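Local coordinates for protein argonaute (Methanocaldococcus jannaschii, PDB 5G5S) that cuts single-stranded DNA at sites matched by short DNA guides, and may thereby defend the cell against invading genetic elements, at residues A[101-115]-A[142-154]. Numbering follows the deposited sequence.
Sequences EKLVRGYLKSVHKIE and YEVKKHDGDYYLI
The Arg105 guanidinium lies flat on one face of the Tyr142 ring, the planes 10° apart and the centres 4.0 Å apart, a stacked cation-pi pair. At the rim of that ring, in its plane, sits the Glu115 carboxylate; Tyr142 OH gives its proton to the anti lone pair of Glu115 OE2 at 2.7 Å. Ile114 CG2 packs obliquely against the ring. The second aromatic, Tyr151, takes Val104 CG2 over one face, 4.0 Å from the ring centroid, while Lys146 CG, from the same hairpin, sits over the opposite face, offset toward the rim.

Arg105 runs out extended, CG anti to the backbone N (chi1 -163°), which lets NH2 also reach Tyr142 O at 2.8 Å, somewhat tilted from the carbonyl plane; NE adds a weak bond to the same oxygen. The guanidinium is thus held by both ring and backbone of one residue. At the other end, Glu101 OE2 accepts two bonds from the same face of its carboxylate: a nearly straight one from Lys146 N (2.9 Å, 171°) on the anti side, and a salt bridge from Lys145 NZ (3.0 Å) on the syn side. Lys145 curls back to get there, and its NZ also bonds Gly619 O.

Between these polar ends, Leu153 meets Leu108 CD2 through CD1 and Ile114 CD1 through CD2. This is helix-on-hairpin packing: two consecutive helices of the N-terminal domain, the first carrying the guide-contacting Lys109, seat on an antiparallel beta-hairpin closed by a type II' turn from His147 to Asp150.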
ATOM      1  N   GLU A 101     -21.306 -17.171   1.505  1.00 64.01           N
ATOM      2  CA  GLU A 101     -20.020 -17.332   0.776  1.00 63.83           C
ATOM      3  C   GLU A 101     -18.987 -18.058   1.665  1.00 67.67           C
ATOM      4  O   GLU A 101     -18.350 -19.024   1.226  1.00 66.86           O
ATOM      5  CB  GLU A 101     -19.425 -15.963   0.392  1.00 63.49           C
ATOM      6  CG  GLU A 101     -20.148 -15.218  -0.714  1.00 75.71           C
ATOM      7  CD  GLU A 101     -19.847 -13.729  -0.812  1.00 88.96           C
ATOM      8  OE1 GLU A 101     -19.111 -13.211   0.061  1.00 67.01           O
ATOM      9  OE2 GLU A 101     -20.358 -13.076  -1.756  1.00 76.38           O
ATOM     10  N   LYS A 102     -18.848 -17.595   2.920  1.00 63.83           N
ATOM     11  CA  LYS A 102     -17.900 -18.162   3.878  1.00 64.20           C
ATOM     12  C   LYS A 102     -18.259 -19.567   4.313  1.00 68.73           C
ATOM     13  O   LYS A 102     -17.357 -20.376   4.548  1.00 69.51           O
ATOM     14  CB  LYS A 102     -17.682 -17.233   5.084  1.00 65.41           C
ATOM     15  CG  LYS A 102     -16.649 -16.157   4.818  1.00 84.91           C
ATOM     16  CD  LYS A 102     -17.275 -14.785   4.703  1.00102.22           C
ATOM     17  CE  LYS A 102     -16.759 -14.017   3.508  1.00121.17           C
ATOM     18  NZ  LYS A 102     -17.649 -12.879   3.149  1.00129.55           N
ATOM     19  N   LEU A 103     -19.566 -19.871   4.401  1.00 65.32           N
ATOM     20  CA  LEU A 103     -20.013 -21.214   4.769  1.00 66.14           C
ATOM     21  C   LEU A 103     -19.764 -22.210   3.641  1.00 68.84           C
ATOM     22  O   LEU A 103     -19.327 -23.320   3.911  1.00 69.86           O
ATOM     23  CB  LEU A 103     -21.456 -21.240   5.311  1.00 67.17           C
ATOM     24  CG  LEU A 103     -21.666 -20.563   6.695  1.00 70.02           C
ATOM     25  CD1 LEU A 103     -23.113 -20.457   7.037  1.00 70.22           C
ATOM     26  CD2 LEU A 103     -20.948 -21.302   7.816  1.00 73.44           C
ATOM     27  N   VAL A 104     -19.912 -21.775   2.378  1.00 65.14           N
ATOM     28  CA  VAL A 104     -19.618 -22.600   1.190  1.00 66.68           C
ATOM     29  C   VAL A 104     -18.103 -22.879   1.149  1.00 69.76           C
ATOM     30  O   VAL A 104     -17.700 -24.007   0.840  1.00 71.15           O
ATOM     31  CB  VAL A 104     -20.151 -21.970  -0.129  1.00 70.03           C
ATOM     32  CG1 VAL A 104     -19.703 -22.760  -1.357  1.00 71.46           C
ATOM     33  CG2 VAL A 104     -21.665 -21.851  -0.105  1.00 70.49           C
ATOM     34  N   ARG A 105     -17.274 -21.862   1.510  1.00 64.59           N
ATOM     35  CA  ARG A 105     -15.813 -21.973   1.577  1.00 63.85           C
ATOM     36  C   ARG A 105     -15.427 -23.003   2.619  1.00 70.80           C
ATOM     37  O   ARG A 105     -14.625 -23.892   2.325  1.00 72.74           O
ATOM     38  CB  ARG A 105     -15.153 -20.613   1.877  1.00 62.61           C
ATOM     39  CG  ARG A 105     -13.664 -20.582   1.552  1.00 68.41           C
ATOM     40  CD  ARG A 105     -12.970 -19.436   2.248  1.00 70.64           C
ATOM     41  NE  ARG A 105     -11.598 -19.260   1.773  1.00 78.83           N
ATOM     42  CZ  ARG A 105     -10.528 -19.833   2.319  1.00 90.03           C
ATOM     43  NH1 ARG A 105     -10.660 -20.641   3.366  1.00 75.14           N
ATOM     44  NH2 ARG A 105      -9.319 -19.607   1.820  1.00 71.36           N
ATOM     45  N   GLY A 106     -16.036 -22.905   3.801  1.00 67.57           N
ATOM     46  CA  GLY A 106     -15.812 -23.852   4.885  1.00 69.46           C
ATOM     47  C   GLY A 106     -16.225 -25.270   4.524  1.00 76.37           C
ATOM     48  O   GLY A 106     -15.573 -26.237   4.928  1.00 78.30           O
ATOM     49  N   TYR A 107     -17.308 -25.401   3.746  1.00 73.58           N
ATOM     50  CA  TYR A 107     -17.813 -26.697   3.286  1.00 76.51           C
ATOM     51  C   TYR A 107     -16.788 -27.337   2.348  1.00 80.41           C
ATOM     52  O   TYR A 107     -16.383 -28.477   2.558  1.00 82.00           O
ATOM     53  CB  TYR A 107     -19.185 -26.529   2.608  1.00 77.89           C
ATOM     54  CG  TYR A 107     -19.867 -27.827   2.244  1.00 83.16           C
ATOM     55  CD1 TYR A 107     -20.361 -28.679   3.228  1.00 87.06           C
ATOM     56  CD2 TYR A 107     -20.085 -28.172   0.913  1.00 85.68           C
ATOM     57  CE1 TYR A 107     -21.019 -29.864   2.897  1.00 91.31           C
ATOM     58  CE2 TYR A 107     -20.760 -29.343   0.569  1.00 90.35           C
ATOM     59  CZ  TYR A 107     -21.218 -30.192   1.565  1.00 99.57           C
ATOM     60  OH  TYR A 107     -21.890 -31.349   1.234  1.00104.52           O
ATOM     61  N   LEU A 108     -16.332 -26.561   1.361  1.00 76.45           N
ATOM     62  CA  LEU A 108     -15.315 -26.926   0.374  1.00 77.88           C
ATOM     63  C   LEU A 108     -13.980 -27.282   1.058  1.00 83.17           C
ATOM     64  O   LEU A 108     -13.318 -28.228   0.640  1.00 85.44           O
ATOM     65  CB  LEU A 108     -15.122 -25.731  -0.583  1.00 75.39           C
ATOM     66  CG  LEU A 108     -15.475 -25.895  -2.065  1.00 80.91           C
ATOM     67  CD1 LEU A 108     -16.632 -26.853  -2.290  1.00 84.13           C
ATOM     68  CD2 LEU A 108     -15.746 -24.541  -2.715  1.00 79.11           C
ATOM     69  N   LYS A 109     -13.607 -26.543   2.118  1.00 78.39           N
ATOM     70  CA  LYS A 109     -12.368 -26.762   2.867  1.00 79.12           C
ATOM     71  C   LYS A 109     -12.440 -27.989   3.790  1.00 89.34           C
ATOM     72  O   LYS A 109     -11.609 -28.894   3.669  1.00 91.57           O
ATOM     73  CB  LYS A 109     -11.970 -25.497   3.667  1.00 76.55           C
ATOM     74  CG  LYS A 109     -10.746 -25.686   4.555  1.00 82.23           C
ATOM     75  CD  LYS A 109     -10.384 -24.428   5.320  1.00 89.45           C
ATOM     76  CE  LYS A 109      -9.101 -24.585   6.101  1.00 97.72           C
ATOM     77  NZ  LYS A 109      -8.696 -23.312   6.748  1.00104.83           N
ATOM     78  N   SER A 110     -13.391 -27.981   4.747  1.00 87.44           N
ATOM     79  CA  SER A 110     -13.520 -29.026   5.758  1.00 90.41           C
ATOM     80  C   SER A 110     -14.077 -30.367   5.273  1.00 98.42           C
ATOM     81  O   SER A 110     -13.495 -31.410   5.572  1.00101.02           O
ATOM     82  CB  SER A 110     -14.285 -28.510   6.971  1.00 93.27           C
ATOM     83  OG  SER A 110     -14.043 -29.334   8.098  1.00107.99           O
ATOM     84  N   VAL A 111     -15.196 -30.342   4.543  1.00 95.42           N
ATOM     85  CA  VAL A 111     -15.860 -31.554   4.066  1.00 98.82           C
ATOM     86  C   VAL A 111     -15.225 -32.092   2.790  1.00105.86           C
ATOM     87  O   VAL A 111     -14.922 -33.285   2.723  1.00109.70           O
ATOM     88  CB  VAL A 111     -17.394 -31.347   3.930  1.00102.41           C
ATOM     89  CG1 VAL A 111     -18.115 -32.636   3.530  1.00106.45           C
ATOM     90  CG2 VAL A 111     -17.979 -30.798   5.215  1.00100.45           C
ATOM     91  N   HIS A 112     -15.028 -31.228   1.782  1.00100.65           N
ATOM     92  CA  HIS A 112     -14.503 -31.636   0.480  1.00102.31           C
ATOM     93  C   HIS A 112     -12.984 -31.593   0.273  1.00105.91           C
ATOM     94  O   HIS A 112     -12.504 -32.037  -0.771  1.00107.53           O
ATOM     95  CB  HIS A 112     -15.301 -30.988  -0.657  1.00102.21           C
ATOM     96  CG  HIS A 112     -16.705 -31.509  -0.738  1.00108.04           C
ATOM     97  ND1 HIS A 112     -17.052 -32.515  -1.624  1.00113.86           N
ATOM     98  CD2 HIS A 112     -17.792 -31.183  -0.002  1.00108.93           C
ATOM     99  CE1 HIS A 112     -18.337 -32.747  -1.414  1.00114.69           C
ATOM    100  NE2 HIS A 112     -18.826 -31.970  -0.448  1.00112.14           N
ATOM    101  N   LYS A 113     -12.232 -31.121   1.285  1.00100.59           N
ATOM    102  CA  LYS A 113     -10.764 -31.037   1.282  1.00100.10           C
ATOM    103  C   LYS A 113     -10.177 -30.408  -0.005  1.00102.37           C
ATOM    104  O   LYS A 113      -9.410 -31.047  -0.730  1.00105.42           O
ATOM    105  CB  LYS A 113     -10.125 -32.407   1.635  1.00106.68           C
ATOM    106  CG  LYS A 113     -10.527 -32.976   3.003  1.00121.32           C
ATOM    107  CD  LYS A 113      -9.848 -32.267   4.179  1.00128.99           C
ATOM    108  N   ILE A 114     -10.563 -29.159  -0.286  1.00 93.88           N
ATOM    109  CA  ILE A 114     -10.113 -28.418  -1.468  1.00 91.67           C
ATOM    110  C   ILE A 114      -8.606 -28.056  -1.441  1.00 95.32           C
ATOM    111  O   ILE A 114      -7.962 -28.103  -2.488  1.00 96.58           O
ATOM    112  CB  ILE A 114     -11.056 -27.219  -1.782  1.00 91.38           C
ATOM    113  CG1 ILE A 114     -10.838 -26.668  -3.212  1.00 90.36           C
ATOM    114  CG2 ILE A 114     -10.997 -26.127  -0.687  1.00 88.59           C
ATOM    115  CD1 ILE A 114     -12.004 -25.878  -3.796  1.00 92.10           C
ATOM    116  N   GLU A 115      -8.054 -27.722  -0.253  1.00 89.86           N
ATOM    117  CA  GLU A 115      -6.638 -27.368  -0.058  1.00 88.43           C
ATOM    118  C   GLU A 115      -5.656 -28.503  -0.424  1.00 95.19           C
ATOM    119  O   GLU A 115      -4.745 -28.236  -1.213  1.00 93.87           O
ATOM    120  CB  GLU A 115      -6.373 -26.822   1.350  1.00 88.22           C
ATOM    121  CG  GLU A 115      -7.051 -25.488   1.598  1.00 92.32           C
ATOM    122  CD  GLU A 115      -6.766 -24.782   2.909  1.00105.90           C
ATOM    123  OE1 GLU A 115      -5.812 -25.178   3.617  1.00106.97           O
ATOM    124  OE2 GLU A 115      -7.479 -23.796   3.205  1.00 93.06           O
ATOM    125  N   TYR A 142      -7.687 -19.251  -2.469  1.00 63.83           N
ATOM    126  CA  TYR A 142      -9.072 -19.356  -2.886  1.00 63.73           C
ATOM    127  C   TYR A 142     -10.042 -18.675  -1.933  1.00 66.41           C
ATOM    128  O   TYR A 142      -9.777 -18.537  -0.739  1.00 64.90           O
ATOM    129  CB  TYR A 142      -9.453 -20.829  -3.137  1.00 66.82           C
ATOM    130  CG  TYR A 142      -9.546 -21.633  -1.861  1.00 69.25           C
ATOM    131  CD1 TYR A 142      -8.398 -22.067  -1.199  1.00 71.13           C
ATOM    132  CD2 TYR A 142     -10.779 -21.931  -1.290  1.00 70.62           C
ATOM    133  CE1 TYR A 142      -8.475 -22.720   0.027  1.00 71.93           C
ATOM    134  CE2 TYR A 142     -10.870 -22.594  -0.069  1.00 72.65           C
ATOM    135  CZ  TYR A 142      -9.715 -23.005   0.576  1.00 82.19           C
ATOM    136  OH  TYR A 142      -9.807 -23.696   1.758  1.00 88.05           O
ATOM    137  N   GLU A 143     -11.183 -18.274  -2.488  1.00 64.07           N
ATOM    138  CA  GLU A 143     -12.297 -17.627  -1.810  1.00 63.10           C
ATOM    139  C   GLU A 143     -13.556 -17.960  -2.587  1.00 64.89           C
ATOM    140  O   GLU A 143     -13.474 -18.287  -3.771  1.00 65.06           O
ATOM    141  CB  GLU A 143     -12.086 -16.111  -1.887  1.00 63.36           C
ATOM    142  CG  GLU A 143     -12.534 -15.342  -0.663  1.00 74.42           C
ATOM    143  CD  GLU A 143     -12.145 -13.878  -0.735  1.00 99.48           C
ATOM    144  OE1 GLU A 143     -12.466 -13.228  -1.757  1.00 86.07           O
ATOM    145  OE2 GLU A 143     -11.492 -13.387   0.214  1.00100.82           O
ATOM    146  N   VAL A 144     -14.724 -17.882  -1.939  0.50 62.03           N
ATOM    147  CA  VAL A 144     -15.993 -18.079  -2.638  0.50 62.67           C
ATOM    148  C   VAL A 144     -16.826 -16.804  -2.638  0.50 64.98           C
ATOM    149  O   VAL A 144     -16.802 -16.048  -1.668  0.50 62.77           O
ATOM    150  CB  VAL A 144     -16.762 -19.434  -2.488  0.50 68.57           C
ATOM    151  CG1 VAL A 144     -16.047 -20.413  -1.580  0.50 68.52           C
ATOM    152  CG2 VAL A 144     -18.228 -19.263  -2.096  0.50 69.09           C
ATOM    153  N   LYS A 145     -17.473 -16.522  -3.772  1.00 63.47           N
ATOM    154  CA  LYS A 145     -18.273 -15.318  -3.971  1.00 63.85           C
ATOM    155  C   LYS A 145     -19.631 -15.646  -4.503  1.00 69.86           C
ATOM    156  O   LYS A 145     -19.754 -16.471  -5.411  1.00 72.70           O
ATOM    157  CB  LYS A 145     -17.550 -14.304  -4.883  1.00 66.35           C
ATOM    158  CG  LYS A 145     -16.357 -13.568  -4.227  1.00 68.07           C
ATOM    159  CD  LYS A 145     -16.710 -12.675  -3.013  1.00 71.56           C
ATOM    160  CE  LYS A 145     -17.726 -11.599  -3.317  1.00 80.18           C
ATOM    161  NZ  LYS A 145     -18.241 -10.969  -2.075  1.00 86.56           N
ATOM    162  N   LYS A 146     -20.670 -15.026  -3.922  1.00 64.90           N
ATOM    163  CA  LYS A 146     -22.024 -15.200  -4.401  1.00 65.85           C
ATOM    164  C   LYS A 146     -22.304 -14.038  -5.335  1.00 71.28           C
ATOM    165  O   LYS A 146     -22.164 -12.881  -4.942  1.00 70.13           O
ATOM    166  CB  LYS A 146     -23.063 -15.293  -3.272  1.00 66.41           C
ATOM    167  CG  LYS A 146     -24.356 -15.933  -3.789  1.00 66.93           C
ATOM    168  CD  LYS A 146     -25.499 -15.924  -2.784  1.00 69.99           C
ATOM    169  CE  LYS A 146     -26.712 -16.568  -3.400  1.00 73.47           C
ATOM    170  NZ  LYS A 146     -27.939 -16.348  -2.601  1.00 80.12           N
ATOM    171  N   HIS A 147     -22.534 -14.358  -6.597  1.00 69.70           N
ATOM    172  CA  HIS A 147     -22.883 -13.381  -7.614  1.00 71.24           C
ATOM    173  C   HIS A 147     -24.201 -13.911  -8.143  1.00 80.15           C
ATOM    174  O   HIS A 147     -24.288 -15.089  -8.501  1.00 80.86           O
ATOM    175  CB  HIS A 147     -21.831 -13.306  -8.710  1.00 71.06           C
ATOM    176  CG  HIS A 147     -22.040 -12.173  -9.662  1.00 75.65           C
ATOM    177  ND1 HIS A 147     -21.935 -10.855  -9.280  1.00 76.35           N
ATOM    178  CD2 HIS A 147     -22.352 -12.160 -10.977  1.00 79.71           C
ATOM    179  CE1 HIS A 147     -22.175 -10.078 -10.318  1.00 77.97           C
ATOM    180  NE2 HIS A 147     -22.430 -10.846 -11.361  1.00 80.40           N
ATOM    181  N   ASP A 148     -25.209 -13.039  -8.189  1.00 80.04           N
ATOM    182  CA  ASP A 148     -26.577 -13.415  -8.553  1.00 83.75           C
ATOM    183  C   ASP A 148     -26.965 -14.517  -7.573  1.00 88.51           C
ATOM    184  O   ASP A 148     -26.852 -14.330  -6.365  1.00 85.53           O
ATOM    185  CB  ASP A 148     -26.778 -13.789 -10.027  1.00 88.42           C
ATOM    186  CG  ASP A 148     -26.771 -12.584 -10.928  1.00103.26           C
ATOM    187  OD1 ASP A 148     -26.124 -11.582 -10.570  1.00102.16           O
ATOM    188  OD2 ASP A 148     -27.415 -12.629 -11.991  1.00111.93           O
ATOM    189  N   GLY A 149     -27.440 -15.645  -8.074  1.00 86.93           N
ATOM    190  CA  GLY A 149     -27.813 -16.742  -7.203  1.00 86.03           C
ATOM    191  C   GLY A 149     -26.792 -17.857  -7.205  1.00 87.31           C
ATOM    192  O   GLY A 149     -27.037 -18.935  -6.683  1.00 88.40           O
ATOM    193  N   ASP A 150     -25.640 -17.591  -7.799  1.00 80.10           N
ATOM    194  CA  ASP A 150     -24.603 -18.599  -7.953  1.00 78.87           C
ATOM    195  C   ASP A 150     -23.359 -18.323  -7.133  1.00 77.97           C
ATOM    196  O   ASP A 150     -23.056 -17.171  -6.826  1.00 75.28           O
ATOM    197  CB  ASP A 150     -24.245 -18.792  -9.436  1.00 82.47           C
ATOM    198  CG  ASP A 150     -25.396 -19.271 -10.306  1.00 94.33           C
ATOM    199  OD1 ASP A 150     -26.122 -20.209  -9.878  1.00 94.71           O
ATOM    200  OD2 ASP A 150     -25.547 -18.742 -11.430  1.00102.95           O
ATOM    201  N   TYR A 151     -22.635 -19.401  -6.792  1.00 73.92           N
ATOM    202  CA  TYR A 151     -21.380 -19.367  -6.043  1.00 70.56           C
ATOM    203  C   TYR A 151     -20.223 -19.642  -6.968  1.00 73.73           C
ATOM    204  O   TYR A 151     -20.254 -20.596  -7.752  1.00 75.81           O
ATOM    205  CB  TYR A 151     -21.401 -20.348  -4.859  1.00 71.36           C
ATOM    206  CG  TYR A 151     -22.481 -20.006  -3.860  1.00 71.44           C
ATOM    207  CD1 TYR A 151     -22.242 -19.102  -2.829  1.00 70.36           C
ATOM    208  CD2 TYR A 151     -23.768 -20.527  -3.989  1.00 74.22           C
ATOM    209  CE1 TYR A 151     -23.244 -18.755  -1.927  1.00 72.08           C
ATOM    210  CE2 TYR A 151     -24.781 -20.178  -3.099  1.00 74.52           C
ATOM    211  CZ  TYR A 151     -24.515 -19.289  -2.071  1.00 75.61           C
ATOM    212  OH  TYR A 151     -25.503 -18.929  -1.199  1.00 71.72           O
ATOM    213  N   TYR A 152     -19.217 -18.774  -6.894  1.00 67.28           N
ATOM    214  CA  TYR A 152     -18.012 -18.820  -7.709  1.00 66.43           C
ATOM    215  C   TYR A 152     -16.826 -18.981  -6.838  1.00 68.52           C
ATOM    216  O   TYR A 152     -16.759 -18.363  -5.784  1.00 66.75           O
ATOM    217  CB  TYR A 152     -17.867 -17.513  -8.528  1.00 65.85           C
ATOM    218  CG  TYR A 152     -18.968 -17.335  -9.553  1.00 68.63           C
ATOM    219  CD1 TYR A 152     -20.204 -16.791  -9.196  1.00 69.94           C
ATOM    220  CD2 TYR A 152     -18.791 -17.743 -10.873  1.00 71.85           C
ATOM    221  CE1 TYR A 152     -21.225 -16.643 -10.132  1.00 71.72           C
ATOM    222  CE2 TYR A 152     -19.821 -17.638 -11.807  1.00 75.48           C
ATOM    223  CZ  TYR A 152     -21.033 -17.081 -11.435  1.00 83.10           C
ATOM    224  OH  TYR A 152     -22.034 -16.957 -12.370  1.00 90.04           O
ATOM    225  N   LEU A 153     -15.870 -19.788  -7.268  1.00 67.39           N
ATOM    226  CA  LEU A 153     -14.615 -19.893  -6.543  1.00 65.43           C
ATOM    227  C   LEU A 153     -13.639 -18.940  -7.209  1.00 67.44           C
ATOM    228  O   LEU A 153     -13.476 -18.983  -8.430  1.00 67.70           O
ATOM    229  CB  LEU A 153     -14.042 -21.325  -6.491  1.00 67.28           C
ATOM    230  CG  LEU A 153     -12.875 -21.507  -5.480  1.00 70.58           C
ATOM    231  CD1 LEU A 153     -13.385 -21.780  -4.064  1.00 69.67           C
ATOM    232  CD2 LEU A 153     -11.927 -22.603  -5.915  1.00 74.58           C
ATOM    233  N   ILE A 154     -13.038 -18.042  -6.414  1.00 62.20           N
ATOM    234  CA  ILE A 154     -12.003 -17.115  -6.878  1.00 60.35           C
ATOM    235  C   ILE A 154     -10.720 -17.921  -6.721  1.00 66.86           C
ATOM    236  O   ILE A 154     -10.429 -18.413  -5.630  1.00 65.59           O
ATOM    237  CB  ILE A 154     -11.985 -15.759  -6.099  1.00 60.55           C
ATOM    238  CG1 ILE A 154     -13.392 -15.114  -5.970  1.00 60.19           C
ATOM    239  CG2 ILE A 154     -10.949 -14.777  -6.657  1.00 59.01           C
ATOM    240  CD1 ILE A 154     -14.226 -14.963  -7.269  1.00 61.04           C
TER